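Local atomic coordinates of flavin adenine dinucleotide synthase (Saccharomyces cerevisiae, PDB entry 2WSI), a protein that catalyses the transfer of an adenylyl group from ATP to flavin mononucleotide, forming the coenzyme FAD and releasing diphosphate. Residues V68-Y73 / Y127-Y132; E111-L116 / N228-N233; S24-S29 / E248-H253; K39-E44 / L191-H196. One frame throughout, in Å; residues are numbered along the deposited sequence.

Contact 1 of 4, residues V68-Y73 / Y127-Y132; sequences VLLLLY and YCLSLY
Leu70 sets its CG anti to the backbone N (chi1 179°), which carries its methyl CD2 onto Tyr127 and Leu129. Tyr127 has CG anti to its carbonyl carbon (chi1 -57°), which turns the ring toward helix 64-87. Leu70 CD2 comes to 3.5 Å from Tyr127 CD2, approaching the ring at a slant. The same methyl of Leu70 reaches Leu129 CD1, 4.0 Å away, and these two leucines meet tip to tip. Leu71 takes the phenol end of the ring. Leu71 CD2 is 3.8 Å from Tyr127 CZ and 3.5 Å from Tyr127 OH, again obliquely. Leu70 and Leu71 thus touch the ring at different points. The contact is buried and apolar, and no hydrogen bond crosses it. Hydrogen bonds of the Tyr127 hydroxyl with Glu211 and Gln67 anchor the phenol end. Tyr127 is the first residue to leave helical geometry after helix 114-126, and strand 129-133 begins two residues later. That outermost strand pairs with strand 102-106. Helix 64-87 is the crossover between the parallel neighbours 56-59 and 102-106, a beta-alpha-beta unit of the PAPS reductase-like fold. It packs here against the start of strand 129-133, while Leu70 also touches Phe58 of strand 56-59.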
loop_
_atom_site.group_PDB
_atom_site.type_symbol
_atom_site.label_atom_id
_atom_site.label_comp_id
_atom_site.label_asym_id
_atom_site.label_seq_id
_atom_site.Cartn_x
_atom_site.Cartn_y
_atom_site.Cartn_z
ATOM N N VAL A 68 -0.785 2.384 -0.834
ATOM C CA VAL A 68 -0.344 3.480 -1.693
ATOM C C VAL A 68 -0.142 2.949 -3.101
ATOM O O VAL A 68 -0.600 3.557 -4.073
ATOM C CB VAL A 68 0.950 4.163 -1.169
ATOM C CG1 VAL A 68 1.596 5.010 -2.291
ATOM C CG2 VAL A 68 0.608 5.028 0.037
ATOM N N LEU A 69 0.539 1.806 -3.219
ATOM C CA LEU A 69 0.772 1.211 -4.533
ATOM C C LEU A 69 -0.522 0.871 -5.245
ATOM O O LEU A 69 -0.685 1.129 -6.443
ATOM C CB LEU A 69 1.651 -0.036 -4.432
ATOM C CG LEU A 69 2.075 -0.619 -5.780
ATOM C CD1 LEU A 69 2.582 0.474 -6.743
ATOM C CD2 LEU A 69 3.070 -1.758 -5.617
ATOM N N LEU A 70 -1.464 0.307 -4.503
ATOM C CA LEU A 70 -2.756 -0.025 -5.103
ATOM C C LEU A 70 -3.465 1.216 -5.639
ATOM O O LEU A 70 -4.009 1.196 -6.743
ATOM C CB LEU A 70 -3.643 -0.745 -4.067
ATOM C CG LEU A 70 -5.023 -1.094 -4.623
ATOM C CD1 LEU A 70 -4.906 -1.949 -5.890
ATOM C CD2 LEU A 70 -5.850 -1.834 -3.545
ATOM N N LEU A 71 -3.441 2.319 -4.889
ATOM C CA LEU A 71 -4.019 3.563 -5.398
ATOM C C LEU A 71 -3.303 4.009 -6.677
ATOM O O LEU A 71 -3.954 4.368 -7.641
ATOM C CB LEU A 71 -3.974 4.693 -4.362
ATOM C CG LEU A 71 -4.684 4.478 -3.031
ATOM C CD1 LEU A 71 -4.456 5.694 -2.123
ATOM C CD2 LEU A 71 -6.176 4.212 -3.232
ATOM N N LEU A 72 -1.970 3.976 -6.694
ATOM C CA LEU A 72 -1.209 4.343 -7.908
ATOM C C LEU A 72 -1.498 3.398 -9.083
ATOM O O LEU A 72 -1.612 3.815 -10.236
ATOM C CB LEU A 72 0.303 4.373 -7.616
ATOM C CG LEU A 72 0.657 5.412 -6.553
ATOM C CD1 LEU A 72 2.114 5.201 -6.145
ATOM C CD2 LEU A 72 0.401 6.826 -7.085
ATOM N N TYR A 73 -1.639 2.119 -8.769
ATOM C CA TYR A 73 -1.868 1.086 -9.762
ATOM C C TYR A 73 -3.231 1.319 -10.419
ATOM O O TYR A 73 -3.361 1.258 -11.648
ATOM C CB TYR A 73 -1.872 -0.267 -9.052
ATOM C CG TYR A 73 -1.827 -1.480 -9.957
ATOM C CD1 TYR A 73 -0.604 -1.949 -10.438
ATOM C CD2 TYR A 73 -2.972 -2.174 -10.293
ATOM C CE1 TYR A 73 -0.521 -3.067 -11.224
ATOM C CE2 TYR A 73 -2.919 -3.317 -11.107
ATOM C CZ TYR A 73 -1.670 -3.760 -11.560
ATOM O OH TYR A 73 -1.533 -4.889 -12.341
ATOM N N TYR A 127 -12.274 -1.234 -3.574
ATOM C CA TYR A 127 -11.466 -1.100 -4.807
ATOM C C TYR A 127 -11.810 -2.202 -5.814
ATOM O O TYR A 127 -11.150 -2.335 -6.827
ATOM C CB TYR A 127 -9.983 -1.143 -4.492
ATOM C CG TYR A 127 -9.549 -0.093 -3.517
ATOM C CD1 TYR A 127 -9.870 1.239 -3.720
ATOM C CD2 TYR A 127 -8.831 -0.434 -2.376
ATOM C CE1 TYR A 127 -9.478 2.217 -2.816
ATOM C CE2 TYR A 127 -8.419 0.541 -1.471
ATOM C CZ TYR A 127 -8.747 1.858 -1.701
ATOM O OH TYR A 127 -8.353 2.821 -0.809
ATOM N N CYS A 128 -12.831 -2.999 -5.503
ATOM C CA CYS A 128 -13.317 -4.020 -6.430
ATOM C C CYS A 128 -12.200 -5.004 -6.783
ATOM O O CYS A 128 -11.895 -5.259 -7.968
ATOM C CB CYS A 128 -13.870 -3.365 -7.718
ATOM S SG CYS A 128 -15.030 -4.420 -8.614
ATOM N N LEU A 129 -11.609 -5.554 -5.734
ATOM C CA LEU A 129 -10.577 -6.567 -5.857
ATOM C C LEU A 129 -11.200 -7.946 -5.859
ATOM O O LEU A 129 -12.099 -8.222 -5.089
ATOM C CB LEU A 129 -9.640 -6.495 -4.654
ATOM C CG LEU A 129 -9.105 -5.087 -4.389
ATOM C CD1 LEU A 129 -8.109 -5.121 -3.200
ATOM C CD2 LEU A 129 -8.459 -4.537 -5.663
ATOM N N SER A 130 -10.684 -8.810 -6.702
ATOM C CA SER A 130 -11.049 -10.223 -6.679
ATOM C C SER A 130 -10.014 -10.906 -5.826
ATOM O O SER A 130 -8.889 -11.167 -6.262
ATOM C CB SER A 130 -11.011 -10.836 -8.073
ATOM O OG SER A 130 -11.291 -12.229 -7.998
ATOM N N LEU A 131 -10.387 -11.184 -4.594
ATOM C CA LEU A 131 -9.402 -11.601 -3.617
ATOM C C LEU A 131 -9.238 -13.108 -3.505
ATOM O O LEU A 131 -10.178 -13.820 -3.148
ATOM C CB LEU A 131 -9.807 -11.032 -2.263
ATOM C CG LEU A 131 -8.767 -11.170 -1.162
ATOM C CD1 LEU A 131 -7.629 -10.147 -1.407
ATOM C CD2 LEU A 131 -9.436 -10.936 0.154
ATOM N N TYR A 132 -8.050 -13.600 -3.817
ATOM C CA TYR A 132 -7.647 -14.911 -3.333
ATOM C C TYR A 132 -7.093 -14.691 -1.942
ATOM O O TYR A 132 -6.161 -13.891 -1.772
ATOM C CB TYR A 132 -6.560 -15.496 -4.214
ATOM C CG TYR A 132 -5.893 -16.736 -3.658
ATOM C CD1 TYR A 132 -6.394 -18.009 -3.920
ATOM C CD2 TYR A 132 -4.725 -16.635 -2.901
ATOM C CE1 TYR A 132 -5.744 -19.156 -3.419
ATOM C CE2 TYR A 132 -4.071 -17.758 -2.407
ATOM C CZ TYR A 132 -4.576 -19.009 -2.666
ATOM O OH TYR A 132 -3.891 -20.095 -2.163
#

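Contact 2 of 4, residues E111-L116 / N228-N233; sequences ETFPTL and NNSLPN
Asn228 meets Glu111 at the start of the loop 228-233, just after a backbone hydrogen bond between Glu111 and Ile227. Its amide oxygen is turned to the aliphatic part of the glutamate. Asn228 OD1 lies 3.5 Å from Glu111 CG and 3.6 Å from Glu111 CB. The side chains cross at about a right angle, and the carboxylate and amide planes stand 62° apart. No hydrogen bond joins them. Glu111 is bent at chi2 (-54°), which folds the carboxylate back beside the amide: Glu111 OE1 is 3.8 Å from Asn228 CG. An alanine in place of Glu111 is likely to open a gap beside the Asn228 amide and let it turn more freely. Two residues on, Ser230 OG sits at the edge of the Phe113 ring, near its plane, 3.4 Å from Phe113 CE2. Ser230 O also lies in the ring plane, 4.0 Å from Phe113 CZ. The serine hydroxyl has its main polar partner in Gly226 O, a hydrogen bond that holds it at the phenyl edge. The Ser230 side chain is about 8 Å from that of Arg300, which binds FAD. Phe113 is the N-cap residue of helix 114-126. Its ring also packs on Leu216, Asp276 and Arg279, so the loop and the start of helix 114-126 lie beside helices 215-218 and 274-279.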
loop_
_atom_site.group_PDB
_atom_site.type_symbol
_atom_site.label_atom_id
_atom_site.label_comp_id
_atom_site.label_asym_id
_atom_site.label_seq_id
_atom_site.Cartn_x
_atom_site.Cartn_y
_atom_site.Cartn_z
ATOM N N GLU A 111 -1.236 -15.486 12.801
ATOM C CA GLU A 111 -0.867 -14.317 13.598
ATOM C C GLU A 111 -1.323 -12.986 12.988
ATOM O O GLU A 111 -0.920 -11.925 13.444
ATOM C CB GLU A 111 0.647 -14.311 13.830
ATOM C CG GLU A 111 1.103 -15.533 14.625
ATOM C CD GLU A 111 0.338 -15.685 15.933
ATOM O OE1 GLU A 111 0.286 -14.711 16.719
ATOM O OE2 GLU A 111 -0.219 -16.775 16.175
ATOM N N THR A 112 -2.177 -13.037 11.975
ATOM C CA THR A 112 -2.633 -11.805 11.311
ATOM C C THR A 112 -3.582 -11.033 12.229
ATOM O O THR A 112 -4.486 -11.611 12.810
ATOM C CB THR A 112 -3.312 -12.157 9.950
ATOM O OG1 THR A 112 -2.344 -12.787 9.108
ATOM C CG2 THR A 112 -3.863 -10.925 9.247
ATOM N N PHE A 113 -3.368 -9.733 12.403
ATOM C CA PHE A 113 -4.294 -8.938 13.233
ATOM C C PHE A 113 -5.685 -8.960 12.638
ATOM O O PHE A 113 -5.830 -8.692 11.466
ATOM C CB PHE A 113 -3.896 -7.468 13.280
ATOM C CG PHE A 113 -2.677 -7.189 14.097
ATOM C CD1 PHE A 113 -2.785 -7.020 15.476
ATOM C CD2 PHE A 113 -1.433 -7.043 13.484
ATOM C CE1 PHE A 113 -1.663 -6.754 16.252
ATOM C CE2 PHE A 113 -0.292 -6.769 14.249
ATOM C CZ PHE A 113 -0.414 -6.616 15.637
ATOM N N PRO A 114 -6.721 -9.205 13.459
ATOM C CA PRO A 114 -8.114 -9.113 12.977
ATOM C C PRO A 114 -8.465 -7.733 12.412
ATOM O O PRO A 114 -9.245 -7.626 11.484
ATOM C CB PRO A 114 -8.956 -9.380 14.227
ATOM C CG PRO A 114 -8.025 -9.963 15.243
ATOM C CD PRO A 114 -6.623 -9.607 14.875
ATOM N N THR A 115 -7.900 -6.679 12.984
ATOM C CA THR A 115 -8.156 -5.338 12.498
ATOM C C THR A 115 -7.715 -5.221 11.034
ATOM O O THR A 115 -8.363 -4.540 10.238
ATOM C CB THR A 115 -7.377 -4.285 13.329
ATOM O OG1 THR A 115 -7.853 -4.286 14.691
ATOM C CG2 THR A 115 -7.567 -2.897 12.722
ATOM N N LEU A 116 -6.594 -5.870 10.713
ATOM C CA LEU A 116 -6.012 -5.821 9.366
ATOM C C LEU A 116 -6.828 -6.712 8.431
ATOM O O LEU A 116 -7.128 -6.327 7.321
ATOM C CB LEU A 116 -4.549 -6.292 9.380
ATOM C CG LEU A 116 -3.888 -6.191 8.004
ATOM C CD1 LEU A 116 -3.600 -4.736 7.675
ATOM C CD2 LEU A 116 -2.632 -7.035 7.895
ATOM N N ASN A 228 2.324 -11.220 17.090
ATOM C CA ASN A 228 3.422 -11.551 17.980
ATOM C C ASN A 228 4.741 -10.876 17.622
ATOM O O ASN A 228 5.667 -10.891 18.430
ATOM C CB ASN A 228 3.620 -13.066 18.020
ATOM C CG ASN A 228 3.939 -13.649 16.657
ATOM O OD1 ASN A 228 3.495 -13.138 15.625
ATOM N ND2 ASN A 228 4.701 -14.732 16.647
ATOM N N ASN A 229 4.844 -10.296 16.426
ATOM C CA ASN A 229 6.116 -9.738 15.983
ATOM C C ASN A 229 6.080 -8.240 15.652
ATOM O O ASN A 229 6.997 -7.730 14.986
ATOM C CB ASN A 229 6.665 -10.543 14.794
ATOM C CG ASN A 229 5.853 -10.360 13.521
ATOM O OD1 ASN A 229 5.433 -9.252 13.186
ATOM N ND2 ASN A 229 5.658 -11.450 12.785
ATOM N N SER A 230 5.041 -7.535 16.108
ATOM C CA SER A 230 4.945 -6.093 15.841
ATOM C C SER A 230 4.098 -5.341 16.867
ATOM O O SER A 230 3.072 -5.826 17.326
ATOM C CB SER A 230 4.420 -5.832 14.425
ATOM O OG SER A 230 3.063 -6.217 14.303
ATOM N N LEU A 231 4.551 -4.139 17.213
ATOM C CA LEU A 231 3.916 -3.304 18.229
ATOM C C LEU A 231 3.918 -1.882 17.755
ATOM O O LEU A 231 4.582 -1.563 16.781
ATOM C CB LEU A 231 4.735 -3.304 19.516
ATOM C CG LEU A 231 5.391 -4.607 19.929
ATOM C CD1 LEU A 231 6.471 -4.336 20.979
ATOM C CD2 LEU A 231 4.313 -5.518 20.454
ATOM N N PRO A 232 3.237 -1.004 18.492
ATOM C CA PRO A 232 3.352 0.434 18.254
ATOM C C PRO A 232 4.808 0.864 18.353
ATOM O O PRO A 232 5.609 0.224 19.047
ATOM C CB PRO A 232 2.507 1.051 19.374
ATOM C CG PRO A 232 1.609 -0.061 19.830
ATOM C CD PRO A 232 2.381 -1.312 19.643
ATOM N N ASN A 233 5.180 1.919 17.642
ATOM C CA ASN A 233 6.594 2.254 17.547
ATOM C C ASN A 233 7.075 2.911 18.857
ATOM O O ASN A 233 6.507 3.912 19.284
ATOM C CB ASN A 233 6.846 3.178 16.356
ATOM C CG ASN A 233 8.319 3.270 15.997
ATOM O OD1 ASN A 233 9.165 3.550 16.845
ATOM N ND2 ASN A 233 8.625 3.082 14.731
#

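Contact 3 of 4, residues S24-S29 / E248-H253; sequences SQIIAS and EWEIIH
Ile27 and Glu250 make most of this contact, and it is a meeting of a methyl group with a carboxylate. Their side chains come from opposite directions. Ile27 CD1 is 3.6 Å from Glu250 CD and 3.9 Å from Glu250 CG. The methyl therefore packs against the end of the glutamate chain. Ile26 adds a looser touch, crossing Glu250 at about a right angle, with Ile26 CG2 4.0 Å from Glu250 OE2. Glu250 starts with CG anti to its carbonyl carbon (chi1 -69°) and then bends at chi2 (94°), which brings the carboxylate to Ile27 and Ser204.

Hydrogen bonding does not cross between the two segments. The buried Glu250 OE2 instead bonds with Ser204 OG of helix 199-209, and this partner holds the carboxylate beside the isoleucines. The apolar methyls beside it would probably raise the carboxylate's pKa somewhat, while the bond with Ser204 is likely to offset part of the cost of burial.

Hydrogen bonds within each segment order it from inside. Ser24 is the N-cap of helix 25-45, and its OG accepts from Ile27 N at 2.9 Å, nearly straight at 171°. At the end of helix 248-252, His253 ND1 donates to Trp249 O at 3.0 Å. The backbone N of His253 reaches the same oxygen from the opposite face of its carbonyl plane. The imidazole nitrogen ND1 also lies over one face of the Trp249 ring, toward its rim.

The arrangement is plain helix packing away from the flavin site. The N-terminal turn of helix 25-45 meets the short helix 248-252, and helix 199-209 supplies side chains to both, including Ser204, the hydrogen-bond partner of Glu250.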
loop_
_atom_site.group_PDB
_atom_site.type_symbol
_atom_site.label_atom_id
_atom_site.label_comp_id
_atom_site.label_asym_id
_atom_site.label_seq_id
_atom_site.Cartn_x
_atom_site.Cartn_y
_atom_site.Cartn_z
ATOM N N SER A 24 7.413 22.973 -0.591
ATOM C CA SER A 24 7.569 21.734 0.164
ATOM C C SER A 24 8.542 20.778 -0.507
ATOM O O SER A 24 8.336 20.371 -1.647
ATOM C CB SER A 24 6.209 21.041 0.327
ATOM O OG SER A 24 6.331 19.801 1.003
ATOM N N GLN A 25 9.599 20.417 0.204
ATOM C CA GLN A 25 10.485 19.381 -0.286
ATOM C C GLN A 25 9.717 18.051 -0.302
ATOM O O GLN A 25 9.902 17.229 -1.192
ATOM C CB GLN A 25 11.744 19.292 0.583
ATOM C CG GLN A 25 12.603 20.569 0.506
ATOM C CD GLN A 25 13.530 20.750 1.710
ATOM O OE1 GLN A 25 14.586 20.117 1.801
ATOM N NE2 GLN A 25 13.141 21.635 2.632
ATOM N N ILE A 26 8.852 17.854 0.687
ATOM C CA ILE A 26 8.149 16.584 0.817
ATOM C C ILE A 26 7.193 16.417 -0.353
ATOM O O ILE A 26 7.199 15.372 -1.012
ATOM C CB ILE A 26 7.403 16.478 2.150
ATOM C CG1 ILE A 26 8.385 16.242 3.295
ATOM C CG2 ILE A 26 6.399 15.306 2.140
ATOM C CD1 ILE A 26 7.735 16.512 4.621
ATOM N N ILE A 27 6.402 17.448 -0.636
ATOM C CA ILE A 27 5.435 17.352 -1.718
ATOM C C ILE A 27 6.141 17.154 -3.037
ATOM O O ILE A 27 5.732 16.302 -3.830
ATOM C CB ILE A 27 4.492 18.576 -1.829
ATOM C CG1 ILE A 27 3.645 18.733 -0.559
ATOM C CG2 ILE A 27 3.545 18.413 -3.031
ATOM C CD1 ILE A 27 3.121 17.439 -0.026
ATOM N N ALA A 28 7.197 17.923 -3.290
ATOM C CA ALA A 28 7.894 17.822 -4.582
ATOM C C ALA A 28 8.560 16.451 -4.738
ATOM O O ALA A 28 8.565 15.870 -5.812
ATOM C CB ALA A 28 8.938 18.944 -4.730
ATOM N N SER A 29 9.152 15.961 -3.656
ATOM C CA SER A 29 9.744 14.634 -3.654
ATOM C C SER A 29 8.691 13.554 -3.977
ATOM O O SER A 29 8.958 12.599 -4.696
ATOM C CB SER A 29 10.310 14.349 -2.277
ATOM O OG SER A 29 10.689 13.011 -2.183
ATOM N N GLU A 248 0.599 18.298 8.036
ATOM C CA GLU A 248 -0.592 19.088 8.321
ATOM C C GLU A 248 -1.297 19.600 7.035
ATOM O O GLU A 248 -2.519 19.573 6.965
ATOM C CB GLU A 248 -0.215 20.247 9.261
ATOM C CG GLU A 248 -1.319 21.265 9.484
ATOM C CD GLU A 248 -2.413 20.761 10.408
ATOM O OE1 GLU A 248 -2.461 19.539 10.682
ATOM O OE2 GLU A 248 -3.240 21.593 10.851
ATOM N N TRP A 249 -0.546 20.075 6.038
ATOM C CA TRP A 249 -1.163 20.636 4.815
ATOM C C TRP A 249 -1.944 19.549 4.070
ATOM O O TRP A 249 -3.090 19.749 3.650
ATOM C CB TRP A 249 -0.107 21.249 3.880
ATOM C CG TRP A 249 -0.715 21.964 2.696
ATOM C CD1 TRP A 249 -0.914 23.313 2.561
ATOM C CD2 TRP A 249 -1.235 21.362 1.491
ATOM N NE1 TRP A 249 -1.515 23.586 1.352
ATOM C CE2 TRP A 249 -1.724 22.412 0.677
ATOM C CE3 TRP A 249 -1.339 20.043 1.028
ATOM C CZ2 TRP A 249 -2.299 22.182 -0.582
ATOM C CZ3 TRP A 249 -1.904 19.816 -0.227
ATOM C CH2 TRP A 249 -2.380 20.887 -1.017
ATOM N N GLU A 250 -1.322 18.384 3.934
ATOM C CA GLU A 250 -1.943 17.269 3.225
ATOM C C GLU A 250 -3.216 16.853 3.927
ATOM O O GLU A 250 -4.208 16.534 3.281
ATOM C CB GLU A 250 -1.001 16.078 3.181
ATOM C CG GLU A 250 0.211 16.270 2.306
ATOM C CD GLU A 250 1.427 16.766 3.060
ATOM O OE1 GLU A 250 1.262 17.554 4.034
ATOM O OE2 GLU A 250 2.549 16.369 2.669
ATOM N N ILE A 251 -3.186 16.843 5.261
ATOM C CA ILE A 251 -4.348 16.452 6.036
ATOM C C ILE A 251 -5.465 17.480 5.828
ATOM O O ILE A 251 -6.590 17.124 5.509
ATOM C CB ILE A 251 -4.014 16.352 7.548
ATOM C CG1 ILE A 251 -3.198 15.081 7.864
ATOM C CG2 ILE A 251 -5.287 16.369 8.385
ATOM C CD1 ILE A 251 -2.442 15.151 9.210
ATOM N N ILE A 252 -5.145 18.762 5.999
ATOM C CA ILE A 252 -6.167 19.807 5.969
ATOM C C ILE A 252 -6.780 19.927 4.593
ATOM O O ILE A 252 -7.960 20.206 4.459
ATOM C CB ILE A 252 -5.586 21.197 6.336
ATOM C CG1 ILE A 252 -5.121 21.224 7.794
ATOM C CG2 ILE A 252 -6.619 22.287 6.077
ATOM C CD1 ILE A 252 -6.160 20.737 8.778
ATOM N N HIS A 253 -5.971 19.722 3.566
ATOM C CA HIS A 253 -6.422 19.942 2.200
ATOM C C HIS A 253 -6.630 18.635 1.449
ATOM O O HIS A 253 -6.606 18.631 0.222
ATOM C CB HIS A 253 -5.399 20.783 1.449
ATOM C CG HIS A 253 -5.194 22.140 2.036
ATOM N ND1 HIS A 253 -4.204 22.410 2.957
ATOM C CD2 HIS A 253 -5.853 23.305 1.833
ATOM C CE1 HIS A 253 -4.262 23.686 3.298
ATOM N NE2 HIS A 253 -5.249 24.253 2.625
#

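Contact 4 of 4, residues K39-E44 / L191-H196; sequences KYLLSE and LQPLLH
Tyr40 meets both Pro193 and His196 with one ring. Its hydroxyl takes a weak hydrogen bond from His196 NE2, 3.0 Å from Tyr40 OH, with a strongly bent angle of 122°. The hydroxyl lies at the edge of the imidazole, in its plane, and the two side chains cross at about a right angle. Nearer the helix, Tyr40 CD2 is 3.7 Å from Pro193 O, which sits at the ring edge. Tyr40 CD2 is also 3.9 Å from Pro193 CB. Leu41 adds a second apolar touch, with Leu41 CD2 4.0 Å from Pro193 CG.

The next shell fixes these groups. Tyr40 carries its CG anti to the carbonyl carbon (chi1 -68°), which swings the ring out from the helix onto the loop. Pro193 O is hydrogen-bonded to Thr37 OG1, one helical turn before Tyr40. The type I turn from Gln192 to Leu195 folds the loop, and His196, just after it, comes to the same ring as Pro193. Replacing Tyr40 with an alanine would probably open a gap beside Pro193 and leave His196 NE2 without its phenol partner.

The loop 191-196 runs from strand 189-191 toward helix 199-209, and the side chain of Pro193 is about 9 Å from the bound FAD. Helix 25-45 lies over this loop, with Leu41 also packing on Tyr73 and Cys76 of helix 64-87, and Tyr40 on Pro177 just before strand 178-180.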
loop_
_atom_site.group_PDB
_atom_site.type_symbol
_atom_site.label_atom_id
_atom_site.label_comp_id
_atom_site.label_asym_id
_atom_site.label_seq_id
_atom_site.Cartn_x
_atom_site.Cartn_y
_atom_site.Cartn_z
ATOM N N LYS A 39 5.546 5.732 -14.425
ATOM C CA LYS A 39 6.320 5.404 -15.622
ATOM C C LYS A 39 6.649 3.908 -15.678
ATOM O O LYS A 39 6.509 3.300 -16.719
ATOM C CB LYS A 39 7.606 6.239 -15.715
ATOM C CG LYS A 39 7.400 7.700 -16.163
ATOM C CD LYS A 39 6.697 7.860 -17.543
ATOM C CE LYS A 39 7.630 7.586 -18.725
ATOM N NZ LYS A 39 6.979 7.795 -20.072
ATOM N N TYR A 40 7.091 3.317 -14.567
ATOM C CA TYR A 40 7.310 1.869 -14.544
ATOM C C TYR A 40 6.058 1.098 -15.006
ATOM O O TYR A 40 6.135 0.196 -15.821
ATOM C CB TYR A 40 7.635 1.381 -13.145
ATOM C CG TYR A 40 8.965 1.822 -12.550
ATOM C CD1 TYR A 40 10.123 1.865 -13.323
ATOM C CD2 TYR A 40 9.068 2.128 -11.188
ATOM C CE1 TYR A 40 11.347 2.244 -12.785
ATOM C CE2 TYR A 40 10.314 2.488 -10.617
ATOM C CZ TYR A 40 11.436 2.541 -11.436
ATOM O OH TYR A 40 12.653 2.899 -10.914
ATOM N N LEU A 41 4.911 1.448 -14.438
ATOM C CA LEU A 41 3.674 0.726 -14.722
ATOM C C LEU A 41 3.228 0.888 -16.167
ATOM O O LEU A 41 2.966 -0.106 -16.845
ATOM C CB LEU A 41 2.565 1.202 -13.773
ATOM C CG LEU A 41 2.825 0.729 -12.331
ATOM C CD1 LEU A 41 1.891 1.437 -11.314
ATOM C CD2 LEU A 41 2.640 -0.809 -12.258
ATOM N N LEU A 42 3.128 2.135 -16.629
ATOM C CA LEU A 42 2.586 2.421 -17.959
ATOM C C LEU A 42 3.566 2.082 -19.087
ATOM O O LEU A 42 3.151 1.559 -20.132
ATOM C CB LEU A 42 2.175 3.890 -18.049
ATOM C CG LEU A 42 1.015 4.292 -17.127
ATOM C CD1 LEU A 42 0.846 5.802 -17.122
ATOM C CD2 LEU A 42 -0.298 3.596 -17.532
ATOM N N SER A 43 4.857 2.356 -18.868
ATOM C CA SER A 43 5.877 2.207 -19.900
ATOM C C SER A 43 6.588 0.875 -19.911
ATOM O O SER A 43 7.124 0.511 -20.943
ATOM C CB SER A 43 7.003 3.251 -19.719
ATOM O OG SER A 43 6.588 4.532 -20.147
ATOM N N GLU A 44 6.681 0.194 -18.768
ATOM C CA GLU A 44 7.456 -1.052 -18.694
ATOM C C GLU A 44 6.648 -2.272 -18.298
ATOM O O GLU A 44 7.019 -3.386 -18.629
ATOM C CB GLU A 44 8.621 -0.912 -17.718
ATOM C CG GLU A 44 9.762 -0.064 -18.244
ATOM C CD GLU A 44 10.831 0.145 -17.179
ATOM O OE1 GLU A 44 11.373 -0.866 -16.690
ATOM O OE2 GLU A 44 11.116 1.313 -16.832
ATOM N N LEU A 191 7.147 -7.460 -9.627
ATOM C CA LEU A 191 6.893 -6.104 -10.082
ATOM C C LEU A 191 6.902 -5.231 -8.822
ATOM O O LEU A 191 6.008 -5.346 -7.978
ATOM C CB LEU A 191 5.517 -6.009 -10.770
ATOM C CG LEU A 191 5.299 -6.969 -11.944
ATOM C CD1 LEU A 191 3.895 -6.746 -12.562
ATOM C CD2 LEU A 191 6.421 -6.798 -13.018
ATOM N N GLN A 192 7.892 -4.354 -8.723
ATOM C CA GLN A 192 8.222 -3.660 -7.473
ATOM C C GLN A 192 8.399 -2.165 -7.783
ATOM O O GLN A 192 9.498 -1.612 -7.658
ATOM C CB GLN A 192 9.528 -4.271 -6.901
ATOM C CG GLN A 192 9.334 -5.734 -6.506
ATOM C CD GLN A 192 10.609 -6.465 -6.102
ATOM O OE1 GLN A 192 11.677 -6.323 -6.724
ATOM N NE2 GLN A 192 10.482 -7.307 -5.112
ATOM N N PRO A 193 7.314 -1.506 -8.213
ATOM C CA PRO A 193 7.432 -0.121 -8.677
ATOM C C PRO A 193 7.414 0.924 -7.559
ATOM O O PRO A 193 7.516 2.103 -7.881
ATOM C CB PRO A 193 6.196 0.069 -9.572
ATOM C CG PRO A 193 5.284 -1.151 -9.303
ATOM C CD PRO A 193 5.930 -2.007 -8.269
ATOM N N LEU A 194 7.280 0.509 -6.300
ATOM C CA LEU A 194 7.318 1.429 -5.160
ATOM C C LEU A 194 8.711 1.519 -4.536
ATOM O O LEU A 194 8.897 2.127 -3.479
ATOM C CB LEU A 194 6.311 0.970 -4.079
ATOM C CG LEU A 194 5.664 2.113 -3.291
ATOM C CD1 LEU A 194 4.756 2.916 -4.176
ATOM C CD2 LEU A 194 4.878 1.609 -2.064
ATOM N N LEU A 195 9.697 0.888 -5.159
ATOM C CA LEU A 195 10.970 0.690 -4.485
ATOM C C LEU A 195 11.675 1.975 -4.032
ATOM O O LEU A 195 12.407 1.945 -3.056
ATOM C CB LEU A 195 11.947 -0.082 -5.373
ATOM C CG LEU A 195 11.755 -1.593 -5.396
ATOM C CD1 LEU A 195 12.766 -2.201 -6.371
ATOM C CD2 LEU A 195 11.896 -2.198 -3.971
ATOM N N HIS A 196 11.474 3.082 -4.733
ATOM C CA HIS A 196 12.188 4.326 -4.380
ATOM C C HIS A 196 11.383 5.260 -3.469
ATOM O O HIS A 196 11.806 6.383 -3.184
ATOM C CB HIS A 196 12.606 5.059 -5.657
ATOM C CG HIS A 196 13.374 4.196 -6.606
ATOM N ND1 HIS A 196 14.542 3.558 -6.243
ATOM C CD2 HIS A 196 13.107 3.803 -7.875
ATOM C CE1 HIS A 196 14.980 2.833 -7.259
ATOM N NE2 HIS A 196 14.137 2.981 -8.265
#

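Helix 25-45 comes first and serves two contacts. Its start, 24-29, closes the widest loop with 248-253 in contact 3. Its end, 39-44, closes a second loop with 191-196 in contact 4, nested inside the first. Contact 1 lies within both, linking helix 64-87 to strand 129-133. Contact 2 starts inside contact 1, at 111-116, and ends at 228-233. It therefore crosses contacts 1 and 4 but stays inside contact 3. Contacts 1 and 4 touch through packing such as Leu69 CD2 to Pro193 CD at 3.9 Å. Contact 2 lies across the chain's centre from contact 4. Together they tie helix 25-45, the sheet and the later loops.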